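Local structure of 6-phosphogluconolactonase (Leishmania braziliensis, 3CSS) at residues T115-K120 and P197-R201; I209-V215 and L246-S252. The protein probably hydrolyses 6-phosphogluconolactone to 6-phosphogluconate, the second step in the oxidative stage of the pentose phosphate pathway. One frame throughout, in Å; residues are numbered along the deposited sequence.

Overall arrangement
Both contacts lie within one Rossmann-like alpha/beta domain, on opposite sides of its centre, with their own centres about 29 Å apart and their nearest atoms about 12 Å apart. Interaction 1 joins two loops near the surface, the one between helices 110-113 and 123-140 and the one leading into strand 201-204, at the antiparallel end of the large sheet. Interaction 2 lies closer to the middle, where parallel strands 214-219 and 252-257 begin side by side. The first relies on backbone carbonyls gathered at a tryptophan edge and includes no charged pair in contact; the second combines parallel-strand bonds, an arginine-tyrosine stack and a small apolar patch.

Interaction 1. Residues T115-K120 and P197-R201; sequences TSKDEK and PKVWR
Trp200 turns its indole toward the 115-120 loop by setting CG opposite its own carbonyl carbon (chi1 -84°) and standing the ring nearly perpendicular to the CA-CB-CG plane. The motif it meets is a type I beta turn, Thr115 to Asp118, closed by the bond from Asp118 N to Thr115 O. As the chain leaves this turn, two successive carbonyls converge on the pyrrole edge of the indole. Trp200 NE1 donates to Asp118 O at 3.0 Å, a bent bond with an N-H...O angle of 134°, although the acceptor sits close to the ring plane. Glu119 O lies equally near NE1 but takes a weak bond, as expected when one N-H is divided between two acceptors. The indole nitrogen is thus held by main-chain atoms alone across this contact.

The backbone of the same tryptophan supplies a nearly straight bond (N-H...O 171°), Trp200 N to Ser116 O at 2.7 Å. That carbonyl also receives a CA-H...O contact from Val199 CA at 3.3 Å, so it is approached by two consecutive residues of 197-201. Beside it, Val199 CG2 packs against Ser116 OG at 3.4 Å; the hydroxyl has its hydrogen-bond partner in Leu78 O, linking the turn to the residue that follows strand 69-77.

Phe190 meets the indole edge-to-face, and Leu123 and Ala126 of helix 123-140 also touch it, so the indole bridges from its own loop to the 115-120 loop and to that helix. Arg201 turns back on its own segment, NE donating to Val199 O and NH2 to Pro197 O, both acceptors near the guanidinium plane. Between Lys117 and Lys198, one water bridges the segments, donating to Lys117 O and to Lys198 O, each at 2.6 Å.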
ATOM      1  N   THR A 115     -18.142  15.269  -1.864  1.00 29.99           N
ATOM      2  CA  THR A 115     -17.103  16.301  -2.033  1.00 29.38           C
ATOM      3  C   THR A 115     -15.700  15.801  -2.463  1.00 29.32           C
ATOM      4  O   THR A 115     -14.784  16.612  -2.653  1.00 28.97           O
ATOM      5  CB  THR A 115     -16.955  17.129  -0.721  1.00 29.26           C
ATOM      6  OG1 THR A 115     -16.514  16.275   0.341  1.00 29.70           O
ATOM      7  CG2 THR A 115     -18.288  17.803  -0.329  1.00 28.45           C
ATOM      8  N   SER A 116     -15.524  14.488  -2.635  1.00 29.38           N
ATOM      9  CA  SER A 116     -14.185  13.902  -2.846  1.00 29.44           C
ATOM     10  C   SER A 116     -13.522  14.299  -4.172  1.00 29.79           C
ATOM     11  O   SER A 116     -12.311  14.175  -4.320  1.00 28.36           O
ATOM     12  CB  SER A 116     -14.235  12.366  -2.712  1.00 29.10           C
ATOM     13  OG  SER A 116     -15.045  11.767  -3.707  1.00 29.18           O
ATOM     14  N   LYS A 117     -14.306  14.778  -5.137  1.00 29.96           N
ATOM     15  CA  LYS A 117     -13.734  15.247  -6.402  1.00 30.72           C
ATOM     16  C   LYS A 117     -13.414  16.751  -6.388  1.00 30.72           C
ATOM     17  O   LYS A 117     -12.916  17.295  -7.371  1.00 30.91           O
ATOM     18  CB  LYS A 117     -14.652  14.878  -7.565  1.00 31.03           C
ATOM     19  CG  LYS A 117     -14.818  13.368  -7.728  1.00 32.19           C
ATOM     20  CD  LYS A 117     -15.597  13.029  -8.987  1.00 34.53           C
ATOM     21  CE  LYS A 117     -15.647  11.527  -9.213  1.00 35.51           C
ATOM     22  NZ  LYS A 117     -16.635  11.163 -10.279  1.00 37.67           N
ATOM     23  N   ASP A 118     -13.676  17.410  -5.263  1.00 30.94           N
ATOM     24  CA  ASP A 118     -13.386  18.830  -5.119  1.00 31.12           C
ATOM     25  C   ASP A 118     -12.033  18.949  -4.461  1.00 30.87           C
ATOM     26  O   ASP A 118     -11.886  18.618  -3.291  1.00 30.13           O
ATOM     27  CB  ASP A 118     -14.446  19.502  -4.253  1.00 31.03           C
ATOM     28  CG  ASP A 118     -14.329  21.022  -4.235  1.00 32.69           C
ATOM     29  OD1 ASP A 118     -13.231  21.584  -4.472  1.00 34.30           O
ATOM     30  OD2 ASP A 118     -15.360  21.661  -3.963  1.00 33.55           O
ATOM     31  N   GLU A 119     -11.052  19.431  -5.214  1.00 31.22           N
ATOM     32  CA  GLU A 119      -9.676  19.460  -4.743  1.00 31.76           C
ATOM     33  C   GLU A 119      -9.531  20.188  -3.414  1.00 31.80           C
ATOM     34  O   GLU A 119      -8.854  19.698  -2.518  1.00 32.06           O
ATOM     35  CB  GLU A 119      -8.770  20.078  -5.809  1.00 31.92           C
ATOM     36  CG  GLU A 119      -7.326  20.192  -5.406  1.00 32.61           C
ATOM     37  CD  GLU A 119      -6.436  20.604  -6.559  1.00 33.37           C
ATOM     38  OE1 GLU A 119      -6.934  20.705  -7.708  1.00 34.14           O
ATOM     39  OE2 GLU A 119      -5.238  20.840  -6.308  1.00 34.48           O
ATOM     40  N   LYS A 120     -10.164  21.353  -3.280  1.00 31.93           N
ATOM     41  CA  LYS A 120     -10.089  22.088  -2.019  1.00 32.51           C
ATOM     42  C   LYS A 120     -11.144  21.585  -1.027  1.00 32.45           C
ATOM     43  O   LYS A 120     -10.817  21.223   0.114  1.00 32.82           O
ATOM     44  CB  LYS A 120     -10.254  23.594  -2.244  1.00 32.75           C
ATOM     45  CG  LYS A 120      -9.745  24.437  -1.070  1.00 34.05           C
ATOM     46  CD  LYS A 120     -10.667  25.618  -0.759  1.00 35.52           C
ATOM     47  CE  LYS A 120     -10.157  26.423   0.438  1.00 35.91           C
ATOM     48  NZ  LYS A 120     -11.031  27.588   0.759  1.00 36.53           N
ATOM     49  N   PRO A 197      -6.681   9.002 -10.574  1.00 20.39           N
ATOM     50  CA  PRO A 197      -7.812   9.907 -10.718  1.00 20.28           C
ATOM     51  C   PRO A 197      -7.766  11.101  -9.763  1.00 20.04           C
ATOM     52  O   PRO A 197      -7.198  10.993  -8.670  1.00 19.07           O
ATOM     53  CB  PRO A 197      -9.026   9.009 -10.414  1.00 20.67           C
ATOM     54  CG  PRO A 197      -8.518   7.890  -9.652  1.00 20.80           C
ATOM     55  CD  PRO A 197      -7.092   7.688 -10.053  1.00 20.45           C
ATOM     56  N   LYS A 198      -8.372  12.214 -10.187  1.00 19.20           N
ATOM     57  CA  LYS A 198      -8.419  13.443  -9.409  1.00 18.89           C
ATOM     58  C   LYS A 198      -9.533  13.352  -8.362  1.00 18.51           C
ATOM     59  O   LYS A 198     -10.622  13.908  -8.531  1.00 18.53           O
ATOM     60  CB  LYS A 198      -8.667  14.657 -10.318  1.00 19.01           C
ATOM     61  CG  LYS A 198      -7.598  14.891 -11.380  1.00 19.35           C
ATOM     62  CD  LYS A 198      -6.235  15.090 -10.761  1.00 20.54           C
ATOM     63  CE  LYS A 198      -5.174  15.441 -11.783  1.00 20.58           C
ATOM     64  NZ  LYS A 198      -3.843  15.565 -11.121  1.00 19.35           N
ATOM     65  N   VAL A 199      -9.254  12.635  -7.283  1.00 17.41           N
ATOM     66  CA  VAL A 199     -10.209  12.412  -6.212  1.00 17.14           C
ATOM     67  C   VAL A 199      -9.425  12.306  -4.920  1.00 17.06           C
ATOM     68  O   VAL A 199      -8.290  11.784  -4.914  1.00 16.73           O
ATOM     69  CB  VAL A 199     -11.039  11.099  -6.425  1.00 17.13           C
ATOM     70  CG1 VAL A 199     -10.144   9.875  -6.509  1.00 17.30           C
ATOM     71  CG2 VAL A 199     -12.135  10.925  -5.323  1.00 16.78           C
ATOM     72  N   TRP A 200     -10.016  12.800  -3.832  1.00 17.32           N
ATOM     73  CA  TRP A 200      -9.410  12.681  -2.508  1.00 16.99           C
ATOM     74  C   TRP A 200      -9.148  11.226  -2.153  1.00 16.65           C
ATOM     75  O   TRP A 200      -9.830  10.304  -2.653  1.00 16.14           O
ATOM     76  CB  TRP A 200     -10.248  13.381  -1.413  1.00 17.06           C
ATOM     77  CG  TRP A 200      -9.943  14.832  -1.325  1.00 17.53           C
ATOM     78  CD1 TRP A 200     -10.526  15.839  -2.034  1.00 18.24           C
ATOM     79  CD2 TRP A 200      -8.948  15.448  -0.497  1.00 19.03           C
ATOM     80  NE1 TRP A 200      -9.958  17.040  -1.700  1.00 19.40           N
ATOM     81  CE2 TRP A 200      -8.974  16.826  -0.768  1.00 18.26           C
ATOM     82  CE3 TRP A 200      -8.037  14.962   0.451  1.00 18.35           C
ATOM     83  CZ2 TRP A 200      -8.115  17.725  -0.140  1.00 17.32           C
ATOM     84  CZ3 TRP A 200      -7.186  15.851   1.070  1.00 17.40           C
ATOM     85  CH2 TRP A 200      -7.238  17.219   0.783  1.00 18.30           C
ATOM     86  N   ARG A 201      -8.128  11.048  -1.317  1.00 16.67           N
ATOM     87  CA  ARG A 201      -7.639   9.743  -0.896  1.00 15.98           C
ATOM     88  C   ARG A 201      -7.580   9.597   0.620  1.00 15.97           C
ATOM     89  O   ARG A 201      -7.428  10.574   1.368  1.00 16.92           O
ATOM     90  CB  ARG A 201      -6.208   9.467  -1.437  1.00 15.87           C
ATOM     91  CG  ARG A 201      -5.953   9.884  -2.878  1.00 15.50           C
ATOM     92  CD  ARG A 201      -6.784   9.087  -3.853  1.00 16.69           C
ATOM     93  NE  ARG A 201      -6.503   9.417  -5.251  1.00 17.19           N
ATOM     94  CZ  ARG A 201      -5.527   8.866  -5.970  1.00 18.88           C
ATOM     95  NH1 ARG A 201      -4.732   7.950  -5.450  1.00 19.31           N
ATOM     96  NH2 ARG A 201      -5.347   9.236  -7.232  1.00 16.72           N
TER
HETATM   97  O   HOH W   1     -11.547  16.221  -9.319  1.00 40.28           O

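Interaction 2. Residues I209-V215 and L246-S252. Unlike the reference sequence in segment 209-215: Tyr211 (reference His).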
ATOM      1  N   ILE A 209       3.526   2.164   7.668  1.00 14.87           N
ATOM      2  CA  ILE A 209       4.423   1.502   6.713  1.00 14.50           C
ATOM      3  C   ILE A 209       5.790   1.192   7.332  1.00 15.19           C
ATOM      4  O   ILE A 209       6.350   0.107   7.122  1.00 15.18           O
ATOM      5  CB  ILE A 209       4.526   2.341   5.406  1.00 14.49           C
ATOM      6  CG1 ILE A 209       3.154   2.387   4.742  1.00 14.76           C
ATOM      7  CG2 ILE A 209       5.526   1.733   4.455  1.00 14.02           C
ATOM      8  CD1 ILE A 209       3.010   3.425   3.648  1.00 15.93           C
ATOM      9  N   GLN A 210       6.289   2.119   8.147  1.00 15.24           N
ATOM     10  CA  GLN A 210       7.593   1.995   8.791  1.00 14.98           C
ATOM     11  C   GLN A 210       7.623   1.002   9.975  1.00 15.02           C
ATOM     12  O   GLN A 210       8.705   0.652  10.449  1.00 15.94           O
ATOM     13  CB  GLN A 210       8.086   3.375   9.220  1.00 15.28           C
ATOM     14  CG  GLN A 210       8.442   4.262   8.042  1.00 13.94           C
ATOM     15  CD  GLN A 210       8.746   5.680   8.446  1.00 14.36           C
ATOM     16  OE1 GLN A 210       8.235   6.151   9.465  1.00 17.55           O
ATOM     17  NE2 GLN A 210       9.552   6.382   7.652  1.00 15.75           N
ATOM     18  N   TYR A 211       6.451   0.602  10.466  1.00 15.30           N
ATOM     19  CA  TYR A 211       6.342  -0.429  11.487  1.00 16.42           C
ATOM     20  C   TYR A 211       5.938  -1.811  10.924  1.00 16.42           C
ATOM     21  O   TYR A 211       5.882  -2.799  11.676  1.00 16.41           O
ATOM     22  CB  TYR A 211       5.362   0.001  12.557  1.00 16.64           C
ATOM     23  CG  TYR A 211       5.950   0.933  13.582  1.00 17.33           C
ATOM     24  CD1 TYR A 211       5.541   2.249  13.684  1.00 18.13           C
ATOM     25  CD2 TYR A 211       6.911   0.476  14.470  1.00 19.34           C
ATOM     26  CE1 TYR A 211       6.074   3.088  14.647  1.00 17.10           C
ATOM     27  CE2 TYR A 211       7.459   1.311  15.441  1.00 19.45           C
ATOM     28  CZ  TYR A 211       7.034   2.622  15.526  1.00 19.76           C
ATOM     29  OH  TYR A 211       7.577   3.462  16.495  1.00 17.45           O
ATOM     30  N   ALA A 212       5.662  -1.893   9.628  1.00 15.39           N
ATOM     31  CA  ALA A 212       5.286  -3.154   9.007  1.00 15.40           C
ATOM     32  C   ALA A 212       6.473  -4.117   9.024  1.00 14.92           C
ATOM     33  O   ALA A 212       7.636  -3.701   8.976  1.00 15.06           O
ATOM     34  CB  ALA A 212       4.766  -2.936   7.558  1.00 15.59           C
ATOM     35  N   LYS A 213       6.173  -5.415   9.102  1.00 13.99           N
ATOM     36  CA  LYS A 213       7.219  -6.441   9.075  1.00 14.03           C
ATOM     37  C   LYS A 213       7.955  -6.565   7.746  1.00 13.96           C
ATOM     38  O   LYS A 213       9.178  -6.727   7.719  1.00 13.57           O
ATOM     39  CB  LYS A 213       6.630  -7.800   9.492  1.00 14.48           C
ATOM     40  CG  LYS A 213       5.995  -7.793  10.870  1.00 15.74           C
ATOM     41  CD  LYS A 213       6.959  -7.358  11.956  1.00 22.35           C
ATOM     42  CE  LYS A 213       6.397  -7.643  13.340  1.00 25.15           C
ATOM     43  NZ  LYS A 213       7.346  -7.234  14.414  1.00 27.72           N
ATOM     44  N   HIS A 214       7.203  -6.468   6.655  1.00 13.93           N
ATOM     45  CA  HIS A 214       7.729  -6.578   5.291  1.00 14.10           C
ATOM     46  C   HIS A 214       7.013  -5.555   4.391  1.00 13.48           C
ATOM     47  O   HIS A 214       5.770  -5.415   4.433  1.00 13.92           O
ATOM     48  CB  HIS A 214       7.516  -7.986   4.739  1.00 14.43           C
ATOM     49  CG  HIS A 214       7.969  -9.078   5.660  1.00 17.28           C
ATOM     50  ND1 HIS A 214       9.300  -9.413   5.808  1.00 20.77           N
ATOM     51  CD2 HIS A 214       7.274  -9.906   6.476  1.00 20.00           C
ATOM     52  CE1 HIS A 214       9.407 -10.388   6.700  1.00 22.21           C
ATOM     53  NE2 HIS A 214       8.192 -10.720   7.105  1.00 21.17           N
ATOM     54  N   VAL A 215       7.790  -4.857   3.583  1.00 12.85           N
ATOM     55  CA  VAL A 215       7.245  -3.913   2.607  1.00 12.37           C
ATOM     56  C   VAL A 215       7.734  -4.379   1.239  1.00 12.65           C
ATOM     57  O   VAL A 215       8.910  -4.648   1.062  1.00 12.91           O
ATOM     58  CB  VAL A 215       7.717  -2.467   2.891  1.00 13.07           C
ATOM     59  CG1 VAL A 215       7.229  -1.520   1.822  1.00 13.84           C
ATOM     60  CG2 VAL A 215       7.259  -2.008   4.289  1.00 11.25           C
ATOM     61  N   LEU A 246      10.771   5.391   2.951  1.00 11.98           N
ATOM     62  CA  LEU A 246      10.952   3.923   3.039  1.00 12.63           C
ATOM     63  C   LEU A 246      12.311   3.492   3.619  1.00 12.79           C
ATOM     64  O   LEU A 246      12.443   2.414   4.204  1.00 11.96           O
ATOM     65  CB  LEU A 246      10.736   3.297   1.659  1.00 13.08           C
ATOM     66  CG  LEU A 246       9.312   3.329   1.131  1.00 13.05           C
ATOM     67  CD1 LEU A 246       9.282   2.823  -0.320  1.00 15.60           C
ATOM     68  CD2 LEU A 246       8.322   2.535   2.043  1.00 13.77           C
ATOM     69  N   ARG A 247      13.311   4.360   3.513  1.00 12.65           N
ATOM     70  CA  ARG A 247      14.633   4.092   4.072  1.00 13.20           C
ATOM     71  C   ARG A 247      14.585   3.884   5.584  1.00 13.67           C
ATOM     72  O   ARG A 247      15.493   3.264   6.157  1.00 14.08           O
ATOM     73  CB  ARG A 247      15.598   5.236   3.757  1.00 13.54           C
ATOM     74  CG  ARG A 247      15.966   5.374   2.288  1.00 12.31           C
ATOM     75  CD  ARG A 247      17.095   6.371   2.061  1.00 13.24           C
ATOM     76  NE  ARG A 247      18.348   5.861   2.620  1.00 12.87           N
ATOM     77  CZ  ARG A 247      19.151   5.018   1.983  1.00 14.22           C
ATOM     78  NH1 ARG A 247      18.871   4.587   0.759  1.00 16.77           N
ATOM     79  NH2 ARG A 247      20.254   4.593   2.575  1.00 14.95           N
ATOM     80  N   ASP A 248      13.555   4.437   6.229  1.00 14.00           N
ATOM     81  CA  ASP A 248      13.384   4.373   7.679  1.00 14.79           C
ATOM     82  C   ASP A 248      12.414   3.286   8.147  1.00 14.11           C
ATOM     83  O   ASP A 248      12.015   3.265   9.320  1.00 14.33           O
ATOM     84  CB  ASP A 248      12.945   5.731   8.216  1.00 15.79           C
ATOM     85  CG  ASP A 248      14.012   6.786   8.083  1.00 20.72           C
ATOM     86  OD1 ASP A 248      15.199   6.461   8.266  1.00 20.96           O
ATOM     87  OD2 ASP A 248      13.640   7.943   7.779  1.00 26.02           O
ATOM     88  N   CYS A 249      12.060   2.377   7.239  1.00 13.94           N
ATOM     89  CA  CYS A 249      11.265   1.216   7.591  1.00 13.31           C
ATOM     90  C   CYS A 249      12.020   0.348   8.565  1.00 13.32           C
ATOM     91  O   CYS A 249      13.211   0.104   8.428  1.00 13.52           O
ATOM     92  CB  CYS A 249      10.921   0.377   6.378  1.00 13.55           C
ATOM     93  SG  CYS A 249       9.634   1.125   5.318  1.00 13.64           S
ATOM     94  N   ARG A 250      11.310  -0.087   9.577  1.00 14.42           N
ATOM     95  CA  ARG A 250      11.883  -1.036  10.563  1.00 14.56           C
ATOM     96  C   ARG A 250      11.818  -2.478  10.079  1.00 14.68           C
ATOM     97  O   ARG A 250      12.546  -3.343  10.597  1.00 16.08           O
ATOM     98  CB  ARG A 250      11.149  -0.915  11.889  1.00 15.25           C
ATOM     99  CG  ARG A 250      11.272   0.465  12.469  1.00 16.30           C
ATOM    100  CD  ARG A 250      10.422   0.619  13.689  1.00 20.10           C
ATOM    101  NE  ARG A 250      10.482   1.982  14.202  1.00 21.30           N
ATOM    102  CZ  ARG A 250       9.824   3.022  13.689  1.00 24.90           C
ATOM    103  NH1 ARG A 250       9.044   2.884  12.626  1.00 23.87           N
ATOM    104  NH2 ARG A 250       9.941   4.220  14.254  1.00 27.77           N
ATOM    105  N   GLY A 251      10.923  -2.744   9.126  1.00 14.31           N
ATOM    106  CA  GLY A 251      10.788  -4.057   8.518  1.00 13.98           C
ATOM    107  C   GLY A 251      11.703  -4.234   7.332  1.00 14.62           C
ATOM    108  O   GLY A 251      12.531  -3.364   7.036  1.00 14.87           O
ATOM    109  N   SER A 252      11.565  -5.364   6.657  1.00 14.83           N
ATOM    110  CA  SER A 252      12.318  -5.606   5.442  1.00 15.75           C
ATOM    111  C   SER A 252      11.683  -4.794   4.327  1.00 15.32           C
ATOM    112  O   SER A 252      10.473  -4.501   4.361  1.00 16.36           O
ATOM    113  CB  SER A 252      12.291  -7.079   5.059  1.00 16.11           C
ATOM    114  OG  SER A 252      11.030  -7.483   4.549  1.00 19.58           O
TER
HETATM  115  O   HOH W   2       8.582  -1.413   7.908  1.00 20.94           O
HETATM  116  O   HOH W   3      11.183   8.815   7.602  0.75 28.12           O
HETATM  117  O   HOH W   4       7.802   5.542  12.117  1.00 32.09           O
HETATM  118  O   HOH W   5      10.193  -7.219   2.011  1.00 27.46           O
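Arg250 lays its guanidinium flat on the ring of Tyr211, with centres 3.7 Å apart and planes only 6° from parallel, a stacked cation-pi pair just before strands 214-219 and 252-257 of the Rossmann-like sheet begin side by side. NH1 stands over the middle of the ring, while NE lies 3.3 Å from Tyr211 CE2. The tyrosine is not the residue of the reference sequence, which has histidine here, and it also touches a crystal neighbour.

Gln210 O holds the arginine at two points, which probably helps to fix the guanidinium over the ring. Arg250 N donates to it at 2.8 Å, and the side chain runs extended from CG to NE and then turns at the guanidinium (chi4 78°), which brings NH1 to the same oxygen at 3.1 Å. The two donors come from opposite faces of the carbonyl plane, NH1 almost directly above it.

Further along, the chains fall into parallel register. Ser252 N donates to Lys213 O, and Val215 N to Ser252 O, flanking His214 on the two sides expected of a parallel bridge. At the bridge itself, Ser252 OG lies in the imidazole plane and shares a hydrogen bond of 2.9 Å with His214 ND1. Gly251 CA passes 3.2 Å from Ala212 O in a CA-H...O contact. Toward the interior, Ile209 CG2 meets Leu246 CD2 at 3.8 Å, and Cys249 SG packs against Val215 CG2.

In the next shell, Leu161 of strand 158-162 adjoins both Leu246 and Val215. A water joins Arg250 NH1 to Gln210 OE1; the amide's NE2 bonds Phe245 O and, through another water, Asp248. A third water donates to Ile209 O and Ala212 O and accepts from Gly251 N at 3.0 Å.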